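Archaemetzincin (Archaeoglobus fulgidus, PDB 3ZVS) is a probable zinc metalloprotease of peptidase family M54 that binds one catalytic and one apparently structural zinc ion and whose natural substrate is unknown. Local coordinates at residues M1-V15 with F26-V38. Numbering follows the deposited sequence.
Sequences MKIYIQPLSVNSHTV and FNAEVFVLPASDV
Met1 lays its sulfur SD obliquely beside the Phe26 ring, a Met-aromatic contact, and 4.0 Å from Phe26 CB. Lys2 runs alongside Glu29, NZ forming a salt bridge at 3.5 Å to OE1, while Lys2 CD meets Phe31 CE1 obliquely. Ile3, on the other face of the sheet, packs CD1 against both Ala28 CB and the Phe26 ring; the Phe26 side chain also touches Val116 and Ile119 of helix 104-122, the helix carrying the catalytic-zinc ligands His117 and His121. The Tyr4 and Phe31 rings lie nearly parallel (13°) but slid apart, Phe31 CD1 sitting over the rim of one tyrosine face. Strands 2-7 and 29-32 pair in parallel as the ends of a beta-alpha-beta crossover through helix 12-26, joined by alternating backbone hydrogen bonds such as Ile5 N to Phe31 O (2.8 Å). Gln6, bent at chi2 (61°), sets OE1 against Leu33 CD1 and donates hydrogen bonds from NE2 to Pro34 O (2.9 Å) and Pro7 O (3.0 Å); an alanine here would probably leave Pro34 O without this donor and a gap beside Leu33 CD1. Pro7 O also takes Ser36 N, from the opposite face of its carbonyl plane. Beyond the one-residue register shift, Ser9 OG accepts from Val38 N at 2.9 Å. Val15, from the crossover helix, packs CG1 against Val32 CG1.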
ATOM      1  N   MET A   1       4.123   6.267  16.672  1.00 30.93           N
ATOM      2  CA  MET A   1       3.926   6.327  15.198  1.00 22.04           C
ATOM      3  C   MET A   1       2.457   6.594  14.890  1.00 19.81           C
ATOM      4  O   MET A   1       1.560   6.047  15.523  1.00 20.29           O
ATOM      5  CB  MET A   1       4.368   5.005  14.564  1.00 25.70           C
ATOM      6  CG  MET A   1       4.221   4.934  13.059  1.00 29.63           C
ATOM      7  SD  MET A   1       4.423   3.259  12.402  1.00 25.85           S
ATOM      8  CE  MET A   1       6.048   2.820  13.007  1.00 34.50           C
ATOM      9  N   LYS A   2       2.239   7.432  13.879  1.00 21.84           N
ATOM     10  CA  LYS A   2       0.890   7.720  13.378  1.00 19.40           C
ATOM     11  C   LYS A   2       0.829   7.314  11.916  1.00 16.77           C
ATOM     12  O   LYS A   2       1.798   7.514  11.186  1.00 18.03           O
ATOM     13  CB  LYS A   2       0.561   9.215  13.497  1.00 20.87           C
ATOM     14  CG  LYS A   2       0.788   9.746  14.904  1.00 27.86           C
ATOM     15  CD  LYS A   2      -0.105  10.921  15.256  1.00 37.72           C
ATOM     16  CE  LYS A   2       0.395  11.670  16.495  1.00 51.77           C
ATOM     17  NZ  LYS A   2       0.785  10.746  17.610  1.00 67.54           N
ATOM     18  N   ILE A   3      -0.279   6.707  11.514  1.00 14.22           N
ATOM     19  CA  ILE A   3      -0.491   6.345  10.113  1.00 12.62           C
ATOM     20  C   ILE A   3      -1.791   7.012   9.693  1.00 13.81           C
ATOM     21  O   ILE A   3      -2.821   6.812  10.338  1.00 14.96           O
ATOM     22  CB  ILE A   3      -0.643   4.819   9.928  1.00 15.38           C
ATOM     23  CG1 ILE A   3       0.622   4.104  10.420  1.00 16.60           C
ATOM     24  CG2 ILE A   3      -0.973   4.485   8.468  1.00 15.45           C
ATOM     25  CD1 ILE A   3       0.502   2.604  10.533  1.00 16.25           C
ATOM     26  N   TYR A   4      -1.711   7.793   8.619  1.00 14.11           N
ATOM     27  CA  TYR A   4      -2.860   8.479   8.035  1.00 13.48           C
ATOM     28  C   TYR A   4      -3.214   7.744   6.768  1.00 13.28           C
ATOM     29  O   TYR A   4      -2.404   7.671   5.846  1.00 15.55           O
ATOM     30  CB  TYR A   4      -2.498   9.931   7.712  1.00 14.42           C
ATOM     31  CG  TYR A   4      -2.137  10.708   8.955  1.00 18.26           C
ATOM     32  CD1 TYR A   4      -0.853  10.680   9.459  1.00 19.46           C
ATOM     33  CD2 TYR A   4      -3.093  11.448   9.637  1.00 20.21           C
ATOM     34  CE1 TYR A   4      -0.521  11.374  10.592  1.00 17.94           C
ATOM     35  CE2 TYR A   4      -2.770  12.146  10.787  1.00 22.54           C
ATOM     36  CZ  TYR A   4      -1.482  12.111  11.247  1.00 24.08           C
ATOM     37  OH  TYR A   4      -1.155  12.807  12.398  1.00 29.75           O
ATOM     38  N   ILE A   5      -4.410   7.182   6.709  1.00 12.46           N
ATOM     39  CA  ILE A   5      -4.907   6.550   5.501  1.00 10.61           C
ATOM     40  C   ILE A   5      -5.684   7.572   4.696  1.00 13.41           C
ATOM     41  O   ILE A   5      -6.632   8.168   5.178  1.00 12.90           O
ATOM     42  CB  ILE A   5      -5.823   5.352   5.821  1.00 10.47           C
ATOM     43  CG1 ILE A   5      -5.097   4.313   6.675  1.00 13.21           C
ATOM     44  CG2 ILE A   5      -6.359   4.697   4.570  1.00 12.95           C
ATOM     45  CD1 ILE A   5      -6.030   3.339   7.361  1.00 16.47           C
ATOM     46  N   GLN A   6      -5.259   7.768   3.459  1.00 12.43           N
ATOM     47  CA  GLN A   6      -5.912   8.679   2.538  1.00 11.29           C
ATOM     48  C   GLN A   6      -6.656   7.863   1.467  1.00 10.05           C
ATOM     49  O   GLN A   6      -6.049   7.355   0.509  1.00 10.38           O
ATOM     50  CB  GLN A   6      -4.889   9.603   1.841  1.00 12.98           C
ATOM     51  CG  GLN A   6      -5.511  10.485   0.757  1.00 12.80           C
ATOM     52  CD  GLN A   6      -6.564  11.401   1.329  1.00 13.60           C
ATOM     53  OE1 GLN A   6      -6.259  12.295   2.127  1.00 19.32           O
ATOM     54  NE2 GLN A   6      -7.796  11.177   0.968  1.00 14.07           N
ATOM     55  N   PRO A   7      -7.981   7.736   1.591  1.00 10.17           N
ATOM     56  CA  PRO A   7      -8.738   7.030   0.560  1.00  8.96           C
ATOM     57  C   PRO A   7      -8.739   7.840  -0.736  1.00 11.59           C
ATOM     58  O   PRO A   7      -9.039   9.051  -0.713  1.00 10.54           O
ATOM     59  CB  PRO A   7     -10.164   6.903   1.175  1.00 10.71           C
ATOM     60  CG  PRO A   7      -9.994   7.260   2.622  1.00 10.90           C
ATOM     61  CD  PRO A   7      -8.869   8.257   2.645  1.00 11.23           C
ATOM     62  N   LEU A   8      -8.415   7.202  -1.837  1.00  9.94           N
ATOM     63  CA  LEU A   8      -8.355   7.838  -3.138  1.00  9.54           C
ATOM     64  C   LEU A   8      -9.087   6.968  -4.139  1.00  8.88           C
ATOM     65  O   LEU A   8      -8.493   6.030  -4.693  1.00 10.97           O
ATOM     66  CB  LEU A   8      -6.914   8.013  -3.589  1.00 13.02           C
ATOM     67  CG  LEU A   8      -6.033   8.902  -2.740  1.00 14.81           C
ATOM     68  CD1 LEU A   8      -4.581   8.769  -3.167  1.00 13.97           C
ATOM     69  CD2 LEU A   8      -6.442  10.340  -2.800  1.00 14.38           C
ATOM     70  N   SER A   9     -10.381   7.205  -4.329  1.00 10.84           N
ATOM     71  CA  SER A   9     -11.205   6.315  -5.155  1.00  9.81           C
ATOM     72  C   SER A   9     -11.096   4.846  -4.742  1.00  9.93           C
ATOM     73  O   SER A   9     -10.604   4.005  -5.492  1.00  9.86           O
ATOM     74  CB  SER A   9     -10.873   6.464  -6.615  1.00 10.27           C
ATOM     75  OG  SER A   9     -11.035   7.826  -7.030  1.00 11.70           O
ATOM     76  N   VAL A  10     -11.607   4.561  -3.562  1.00  9.66           N
ATOM     77  CA  VAL A  10     -11.496   3.238  -2.961  1.00  8.78           C
ATOM     78  C   VAL A  10     -12.742   2.937  -2.153  1.00 10.84           C
ATOM     79  O   VAL A  10     -13.320   3.823  -1.534  1.00 10.61           O
ATOM     80  CB  VAL A  10     -10.216   3.133  -2.096  1.00  8.24           C
ATOM     81  CG1 VAL A  10     -10.275   4.019  -0.862  1.00 10.98           C
ATOM     82  CG2 VAL A  10      -9.928   1.656  -1.733  1.00 12.41           C
ATOM     83  N   ASN A  11     -13.136   1.670  -2.127  1.00 10.02           N
ATOM     84  CA  ASN A  11     -14.252   1.209  -1.286  1.00  9.88           C
ATOM     85  C   ASN A  11     -14.016   1.552   0.192  1.00 10.29           C
ATOM     86  O   ASN A  11     -12.939   1.278   0.762  1.00 10.20           O
ATOM     87  CB  ASN A  11     -14.352  -0.297  -1.440  1.00  9.92           C
ATOM     88  CG  ASN A  11     -15.562  -0.895  -0.749  1.00 12.83           C
ATOM     89  OD1 ASN A  11     -16.338  -0.215  -0.073  1.00 17.92           O
ATOM     90  ND2 ASN A  11     -15.726  -2.179  -0.918  1.00 17.23           N
ATOM     91  N   SER A  12     -14.999   2.197   0.818  1.00 10.67           N
ATOM     92  CA  SER A  12     -14.881   2.587   2.224  1.00 12.34           C
ATOM     93  C   SER A  12     -14.668   1.394   3.144  1.00 11.51           C
ATOM     94  O   SER A  12     -13.998   1.511   4.182  1.00 12.23           O
ATOM     95  CB  SER A  12     -16.133   3.377   2.664  1.00 12.92           C
ATOM     96  OG  SER A  12     -17.294   2.592   2.557  1.00 17.48           O
ATOM     97  N   HIS A  13     -15.205   0.250   2.747  1.00 11.22           N
ATOM     98  CA  HIS A  13     -15.095  -0.971   3.558  1.00 14.65           C
ATOM     99  C   HIS A  13     -13.624  -1.409   3.580  1.00 15.27           C
ATOM    100  O   HIS A  13     -13.113  -1.877   4.622  1.00 13.56           O
ATOM    101  CB  HIS A  13     -16.012  -2.090   3.021  1.00 15.81           C
ATOM    102  CG  HIS A  13     -17.475  -1.764   3.109  1.00 23.03           C
ATOM    103  ND1 HIS A  13     -18.151  -1.712   4.310  1.00 25.41           N
ATOM    104  CD2 HIS A  13     -18.387  -1.472   2.153  1.00 21.68           C
ATOM    105  CE1 HIS A  13     -19.411  -1.387   4.092  1.00 29.98           C
ATOM    106  NE2 HIS A  13     -19.585  -1.241   2.790  1.00 25.46           N
ATOM    107  N   THR A  14     -12.923  -1.224   2.463  1.00 10.97           N
ATOM    108  CA  THR A  14     -11.509  -1.630   2.373  1.00 11.09           C
ATOM    109  C   THR A  14     -10.628  -0.743   3.246  1.00 11.38           C
ATOM    110  O   THR A  14      -9.669  -1.188   3.901  1.00 12.16           O
ATOM    111  CB  THR A  14     -11.069  -1.584   0.922  1.00 11.49           C
ATOM    112  OG1 THR A  14     -11.940  -2.429   0.162  1.00 13.71           O
ATOM    113  CG2 THR A  14      -9.625  -2.067   0.751  1.00 12.91           C
ATOM    114  N   VAL A  15     -10.993   0.533   3.300  1.00 11.11           N
ATOM    115  CA  VAL A  15     -10.336   1.426   4.199  1.00 10.73           C
ATOM    116  C   VAL A  15     -10.528   0.981   5.652  1.00 12.13           C
ATOM    117  O   VAL A  15      -9.573   1.040   6.450  1.00 11.21           O
ATOM    118  CB  VAL A  15     -10.858   2.881   3.998  1.00 11.66           C
ATOM    119  CG1 VAL A  15     -10.305   3.813   5.091  1.00 13.55           C
ATOM    120  CG2 VAL A  15     -10.494   3.373   2.597  1.00 15.66           C
ATOM    121  N   PHE A  26       1.511  -2.199  13.673  1.00 15.83           N
ATOM    122  CA  PHE A  26       2.532  -1.169  13.769  1.00 16.08           C
ATOM    123  C   PHE A  26       2.606  -0.493  15.137  1.00 19.57           C
ATOM    124  O   PHE A  26       3.405   0.418  15.326  1.00 19.38           O
ATOM    125  CB  PHE A  26       2.337  -0.138  12.653  1.00 17.98           C
ATOM    126  CG  PHE A  26       2.700  -0.661  11.320  1.00 15.10           C
ATOM    127  CD1 PHE A  26       4.033  -0.860  10.981  1.00 16.53           C
ATOM    128  CD2 PHE A  26       1.724  -1.006  10.424  1.00 12.23           C
ATOM    129  CE1 PHE A  26       4.375  -1.342   9.749  1.00 14.78           C
ATOM    130  CE2 PHE A  26       2.065  -1.510   9.162  1.00 12.13           C
ATOM    131  CZ  PHE A  26       3.420  -1.679   8.839  1.00 13.68           C
ATOM    132  N   ASN A  27       1.774  -0.953  16.063  1.00 20.97           N
ATOM    133  CA  ASN A  27       1.579  -0.294  17.350  1.00 19.87           C
ATOM    134  C   ASN A  27       1.420   1.192  17.108  1.00 26.78           C
ATOM    135  O   ASN A  27       2.162   2.016  17.650  1.00 26.16           O
ATOM    136  CB  ASN A  27       2.772  -0.560  18.283  1.00 25.00           C
ATOM    137  CG  ASN A  27       2.509  -0.127  19.731  1.00 37.33           C
ATOM    138  OD1 ASN A  27       1.400  -0.293  20.268  1.00 40.23           O
ATOM    139  ND2 ASN A  27       3.549   0.418  20.376  1.00 42.50           N
ATOM    140  N   ALA A  28       0.467   1.534  16.236  1.00 18.31           N
ATOM    141  CA  ALA A  28       0.338   2.905  15.769  1.00 18.67           C
ATOM    142  C   ALA A  28      -1.071   3.437  15.996  1.00 17.09           C
ATOM    143  O   ALA A  28      -2.021   2.670  16.118  1.00 23.01           O
ATOM    144  CB  ALA A  28       0.692   2.985  14.283  1.00 21.79           C
ATOM    145  N   GLU A  29      -1.169   4.758  16.054  1.00 21.95           N
ATOM    146  CA  GLU A  29      -2.456   5.435  16.023  1.00 20.78           C
ATOM    147  C   GLU A  29      -2.761   5.644  14.546  1.00 18.45           C
ATOM    148  O   GLU A  29      -1.934   6.205  13.817  1.00 19.69           O
ATOM    149  CB  GLU A  29      -2.362   6.771  16.729  1.00 25.21           C
ATOM    150  CG  GLU A  29      -3.688   7.474  16.864  1.00 33.05           C
ATOM    151  CD  GLU A  29      -3.567   8.798  17.600  1.00 46.04           C
ATOM    152  OE1 GLU A  29      -2.426   9.281  17.790  1.00 39.92           O
ATOM    153  OE2 GLU A  29      -4.619   9.355  17.973  1.00 47.40           O
ATOM    154  N   VAL A  30      -3.923   5.171  14.123  1.00 17.79           N
ATOM    155  CA  VAL A  30      -4.323   5.266  12.718  1.00 15.49           C
ATOM    156  C   VAL A  30      -5.477   6.251  12.560  1.00 18.60           C
ATOM    157  O   VAL A  30      -6.426   6.266  13.343  1.00 19.12           O
ATOM    158  CB  VAL A  30      -4.712   3.878  12.211  1.00 19.66           C
ATOM    159  CG1 VAL A  30      -5.153   3.942  10.789  1.00 22.60           C
ATOM    160  CG2 VAL A  30      -3.500   2.907  12.362  1.00 19.90           C
ATOM    161  N   PHE A  31      -5.370   7.069  11.522  1.00 15.68           N
ATOM    162  CA  PHE A  31      -6.321   8.120  11.224  1.00 15.53           C
ATOM    163  C   PHE A  31      -6.834   7.824   9.838  1.00 16.42           C
ATOM    164  O   PHE A  31      -6.064   7.466   8.960  1.00 18.37           O
ATOM    165  CB  PHE A  31      -5.648   9.489  11.235  1.00 16.06           C
ATOM    166  CG  PHE A  31      -5.076   9.869  12.570  1.00 19.25           C
ATOM    167  CD1 PHE A  31      -3.802   9.470  12.929  1.00 22.34           C
ATOM    168  CD2 PHE A  31      -5.826  10.598  13.466  1.00 22.20           C
ATOM    169  CE1 PHE A  31      -3.283   9.810  14.161  1.00 26.85           C
ATOM    170  CE2 PHE A  31      -5.316  10.937  14.704  1.00 28.89           C
ATOM    171  CZ  PHE A  31      -4.044  10.540  15.049  1.00 30.63           C
ATOM    172  N   VAL A  32      -8.129   7.989   9.622  1.00 14.44           N
ATOM    173  CA  VAL A  32      -8.690   7.870   8.286  1.00 14.09           C
ATOM    174  C   VAL A  32      -9.098   9.272   7.837  1.00 14.09           C
ATOM    175  O   VAL A  32      -9.973   9.913   8.429  1.00 15.60           O
ATOM    176  CB  VAL A  32      -9.892   6.919   8.258  1.00 13.16           C
ATOM    177  CG1 VAL A  32     -10.531   6.907   6.867  1.00 15.13           C
ATOM    178  CG2 VAL A  32      -9.491   5.503   8.677  1.00 15.15           C
ATOM    179  N   LEU A  33      -8.416   9.745   6.805  1.00 13.66           N
ATOM    180  CA  LEU A  33      -8.648  11.063   6.216  1.00 13.09           C
ATOM    181  C   LEU A  33      -9.888  11.065   5.313  1.00 12.73           C
ATOM    182  O   LEU A  33     -10.389  10.023   4.906  1.00 13.20           O
ATOM    183  CB  LEU A  33      -7.436  11.516   5.440  1.00 14.85           C
ATOM    184  CG  LEU A  33      -6.155  11.604   6.264  1.00 14.20           C
ATOM    185  CD1 LEU A  33      -4.959  11.906   5.406  1.00 17.70           C
ATOM    186  CD2 LEU A  33      -6.289  12.650   7.372  1.00 20.46           C
ATOM    187  N   PRO A  34     -10.430  12.252   5.062  1.00 16.73           N
ATOM    188  CA  PRO A  34     -11.588  12.336   4.182  1.00 16.16           C
ATOM    189  C   PRO A  34     -11.304  11.750   2.798  1.00 11.09           C
ATOM    190  O   PRO A  34     -10.276  12.029   2.231  1.00 14.55           O
ATOM    191  CB  PRO A  34     -11.795  13.840   4.060  1.00 16.19           C
ATOM    192  CG  PRO A  34     -11.224  14.409   5.361  1.00 21.05           C
ATOM    193  CD  PRO A  34     -10.019  13.566   5.590  1.00 17.60           C
ATOM    194  N   ALA A  35     -12.227  10.943   2.303  1.00 14.20           N
ATOM    195  CA  ALA A  35     -12.092  10.363   0.980  1.00 14.40           C
ATOM    196  C   ALA A  35     -12.093  11.410  -0.117  1.00 16.27           C
ATOM    197  O   ALA A  35     -12.767  12.438  -0.010  1.00 16.77           O
ATOM    198  CB  ALA A  35     -13.178   9.392   0.729  1.00 15.11           C
ATOM    199  N   SER A  36     -11.321  11.168  -1.157  1.00 13.79           N
ATOM    200  CA  SER A  36     -11.319  12.015  -2.335  1.00 13.70           C
ATOM    201  C   SER A  36     -11.153  11.115  -3.535  1.00 15.97           C
ATOM    202  O   SER A  36     -10.706   9.969  -3.423  1.00 13.91           O
ATOM    203  CB  SER A  36     -10.211  13.103  -2.278  1.00 14.29           C
ATOM    204  OG  SER A  36      -8.913  12.563  -2.404  1.00 23.57           O
ATOM    205  N   ASP A  37     -11.537  11.599  -4.706  1.00 14.89           N
ATOM    206  CA  ASP A  37     -11.246  10.870  -5.923  1.00 12.58           C
ATOM    207  C   ASP A  37      -9.779  11.059  -6.279  1.00 14.36           C
ATOM    208  O   ASP A  37      -9.244  12.170  -6.163  1.00 17.88           O
ATOM    209  CB  ASP A  37     -12.102  11.384  -7.081  1.00 15.66           C
ATOM    210  CG  ASP A  37     -13.589  11.165  -6.876  1.00 20.41           C
ATOM    211  OD1 ASP A  37     -14.018  10.380  -6.003  1.00 20.70           O
ATOM    212  OD2 ASP A  37     -14.361  11.832  -7.597  1.00 29.01           O
ATOM    213  N   VAL A  38      -9.124   9.998  -6.751  1.00 12.85           N
ATOM    214  CA  VAL A  38      -7.743  10.091  -7.160  1.00 13.36           C
ATOM    215  C   VAL A  38      -7.647  11.144  -8.286  1.00 14.42           C
ATOM    216  O   VAL A  38      -8.545  11.258  -9.128  1.00 13.67           O
ATOM    217  CB  VAL A  38      -7.162   8.689  -7.489  1.00 16.17           C
ATOM    218  CG1 VAL A  38      -7.830   8.070  -8.733  1.00 15.82           C
ATOM    219  CG2 VAL A  38      -5.668   8.766  -7.632  1.00 16.65           C
TER
HETATM  220  O   HOH W   1       2.637   4.580  18.562  1.00 34.46           O